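Local structure of putative short-chain dehydrogenase/reductase (Burkholderia xenovorans, 5JY1) at the interface of chains A and B. The protein binds NAD as a member of the short-chain dehydrogenase/reductase family and probably catalyses nicotinamide-dependent oxidation or reduction of a substrate. Coordinates in Å, arbitrary orientation; residue numbers count along the deposited sequence, not the author numbering. Chains: chain A/B, Putative short-chain dehydrogenase/reductase.

The interface of chains A and B. Residues chain A 120, 124, 166, 169-170, 173-174; chain B 120, 124, 154, 165-166, 169-170.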
loop_
_atom_site.group_PDB
_atom_site.type_symbol
_atom_site.label_atom_id
_atom_site.label_comp_id
_atom_site.label_asym_id
_atom_site.label_seq_id
_atom_site.Cartn_x
_atom_site.Cartn_y
_atom_site.Cartn_z
ATOM N N LEU A 120 -15.931 16.625 -7.023
ATOM C CA LEU A 120 -16.632 15.349 -6.903
ATOM C C LEU A 120 -17.486 15.070 -8.139
ATOM O O LEU A 120 -17.551 13.927 -8.610
ATOM C CB LEU A 120 -17.499 15.335 -5.638
ATOM C CG LEU A 120 -16.762 15.207 -4.302
ATOM C CD1 LEU A 120 -17.742 15.439 -3.171
ATOM C CD2 LEU A 120 -16.083 13.840 -4.146
ATOM N N LEU A 124 -15.602 12.135 -9.699
ATOM C CA LEU A 124 -16.172 10.920 -9.124
ATOM C C LEU A 124 -17.513 10.571 -9.756
ATOM O O LEU A 124 -17.703 9.448 -10.230
ATOM C CB LEU A 124 -16.306 11.071 -7.607
ATOM C CG LEU A 124 -16.740 9.823 -6.847
ATOM C CD1 LEU A 124 -15.808 8.659 -7.166
ATOM C CD2 LEU A 124 -16.761 10.107 -5.340
ATOM N N THR A 166 -9.236 14.174 -2.501
ATOM C CA THR A 166 -10.378 13.457 -1.946
ATOM C C THR A 166 -11.165 12.741 -3.038
ATOM O O THR A 166 -11.467 11.548 -2.921
ATOM C CB THR A 166 -11.262 14.449 -1.195
ATOM O OG1 THR A 166 -10.510 14.992 -0.100
ATOM C CG2 THR A 166 -12.525 13.776 -0.671
ATOM N N ALA A 169 -9.152 9.897 -4.640
ATOM C CA ALA A 169 -9.115 8.751 -3.737
ATOM C C ALA A 169 -10.412 7.951 -3.822
ATOM O O ALA A 169 -10.387 6.712 -3.846
ATOM C CB ALA A 169 -8.857 9.219 -2.300
ATOM N N GLY A 170 -11.556 8.641 -3.873
ATOM C CA GLY A 170 -12.820 7.948 -4.086
ATOM C C GLY A 170 -12.819 7.095 -5.343
ATOM O O GLY A 170 -13.380 5.993 -5.359
ATOM N N GLY A 173 -11.471 3.685 -4.609
ATOM C CA GLY A 173 -12.439 2.818 -3.957
ATOM C C GLY A 173 -13.486 2.293 -4.923
ATOM O O GLY A 173 -13.871 1.124 -4.859
ATOM N N LEU A 174 -13.947 3.151 -5.840
ATOM C CA LEU A 174 -14.933 2.734 -6.834
ATOM C C LEU A 174 -14.336 1.715 -7.801
ATOM O O LEU A 174 -15.001 0.737 -8.170
ATOM C CB LEU A 174 -15.448 3.964 -7.580
ATOM C CG LEU A 174 -16.461 3.727 -8.704
ATOM C CD1 LEU A 174 -17.664 2.934 -8.189
ATOM C CD2 LEU A 174 -16.895 5.069 -9.298
ATOM N N LEU B 120 -22.015 9.703 0.498
ATOM C CA LEU B 120 -21.044 10.797 0.423
ATOM C C LEU B 120 -21.329 11.876 1.464
ATOM O O LEU B 120 -20.402 12.444 2.049
ATOM C CB LEU B 120 -21.045 11.406 -0.981
ATOM C CG LEU B 120 -20.374 10.569 -2.068
ATOM C CD1 LEU B 120 -20.612 11.180 -3.440
ATOM C CD2 LEU B 120 -18.875 10.444 -1.780
ATOM N N LEU B 124 -18.369 11.414 3.920
ATOM C CA LEU B 124 -17.322 12.288 3.415
ATOM C C LEU B 124 -17.599 13.754 3.739
ATOM O O LEU B 124 -16.746 14.432 4.325
ATOM C CB LEU B 124 -17.152 12.071 1.910
ATOM C CG LEU B 124 -16.010 12.864 1.300
ATOM C CD1 LEU B 124 -14.689 12.495 1.985
ATOM C CD2 LEU B 124 -15.935 12.587 -0.189
ATOM N N THR B 154 -12.802 -0.711 1.719
ATOM C CA THR B 154 -12.261 0.146 0.664
ATOM C C THR B 154 -11.084 -0.501 -0.026
ATOM O O THR B 154 -10.743 -0.108 -1.147
ATOM C CB THR B 154 -11.779 1.498 1.197
ATOM O OG1 THR B 154 -10.640 1.294 2.046
ATOM C CG2 THR B 154 -12.853 2.187 1.968
ATOM N N ASN B 165 -17.655 2.016 -0.066
ATOM C CA ASN B 165 -16.236 1.868 -0.397
ATOM C C ASN B 165 -15.693 3.120 -1.075
ATOM O O ASN B 165 -14.529 3.500 -0.873
ATOM C CB ASN B 165 -16.025 0.667 -1.325
ATOM C CG ASN B 165 -16.538 -0.635 -0.746
ATOM O OD1 ASN B 165 -16.745 -0.759 0.468
ATOM N ND2 ASN B 165 -16.729 -1.633 -1.612
ATOM N N THR B 166 -16.517 3.754 -1.905
ATOM C CA THR B 166 -16.116 4.964 -2.613
ATOM C C THR B 166 -15.957 6.130 -1.649
ATOM O O THR B 166 -14.923 6.808 -1.644
ATOM C CB THR B 166 -17.154 5.282 -3.698
ATOM O OG1 THR B 166 -17.201 4.194 -4.641
ATOM C CG2 THR B 166 -16.799 6.572 -4.438
ATOM N N ALA B 169 -13.027 5.574 0.784
ATOM C CA ALA B 169 -11.746 5.815 0.124
ATOM C C ALA B 169 -11.486 7.311 0.014
ATOM O O ALA B 169 -10.357 7.773 0.206
ATOM C CB ALA B 169 -11.716 5.148 -1.258
ATOM N N GLY B 170 -12.526 8.095 -0.282
ATOM C CA GLY B 170 -12.351 9.538 -0.305
ATOM C C GLY B 170 -11.865 10.083 1.026
ATOM O O GLY B 170 -11.058 11.012 1.064
#
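The flat groups here are peptide planes of the two 162-182 helices, which meet across a two-fold axis; no ring takes part. Against the carbonyl oxygen of A:Thr166 lies the bare backbone of B:Gly170, with A:Thr166 O 3.4 Å from B:Gly170 CA, and the twin pair matches it. The alanine carbonyl oxygens meet methyls instead: A:Ala169 CB touches B:Ala169 O at 3.3 Å, and B:Ala169 CB reaches back to A:Ala169 O. B:Ala169 CB also rests on A:Gly173 CA, 3.6 Å away. The hydrogen side chains of A:Gly170, B:Gly170 and A:Gly173 let the two helices approach closely, with the small alanine methyls as the bulk between them.

Beside this seam, A:Thr166 and B:Thr166 each point the methyl CG2 at the partner's Leu124 on helix 113-141. B:Thr166 CG2, anti to its backbone N, meets A:Leu124 CD1 tip to tip at 3.6 Å and also touches A:Gly170 O. A:Leu124 sends CG anti to its backbone N (chi1 -173°), so both methyls of its fork reach B:Thr166 CG2. A:Leu124 CD2 stands 4.2 Å from B:Leu120 CD2, a looser tip-to-tip contact; CG of B:Leu120 is instead anti to the carbonyl carbon (chi1 -74°). On the other branch, B:Thr166 OG1 lies alongside A:Leu174, 3.4 Å from A:Leu174 CB.

No hydrogen bond or salt bridge crosses this patch, so its contribution rests on close packing and buried apolar surface. Helix packing of this kind is typical of SDR oligomers; here it joins chains A and B of the deposited four-copy assembly, probably the working oligomer, though the structure alone does not show this. Because 162-182 also carries A:Tyr164 and A:Lys168, the NAD-contacting pair of the SDR YxxxK catalytic motif, the contact may steady the active-site helix.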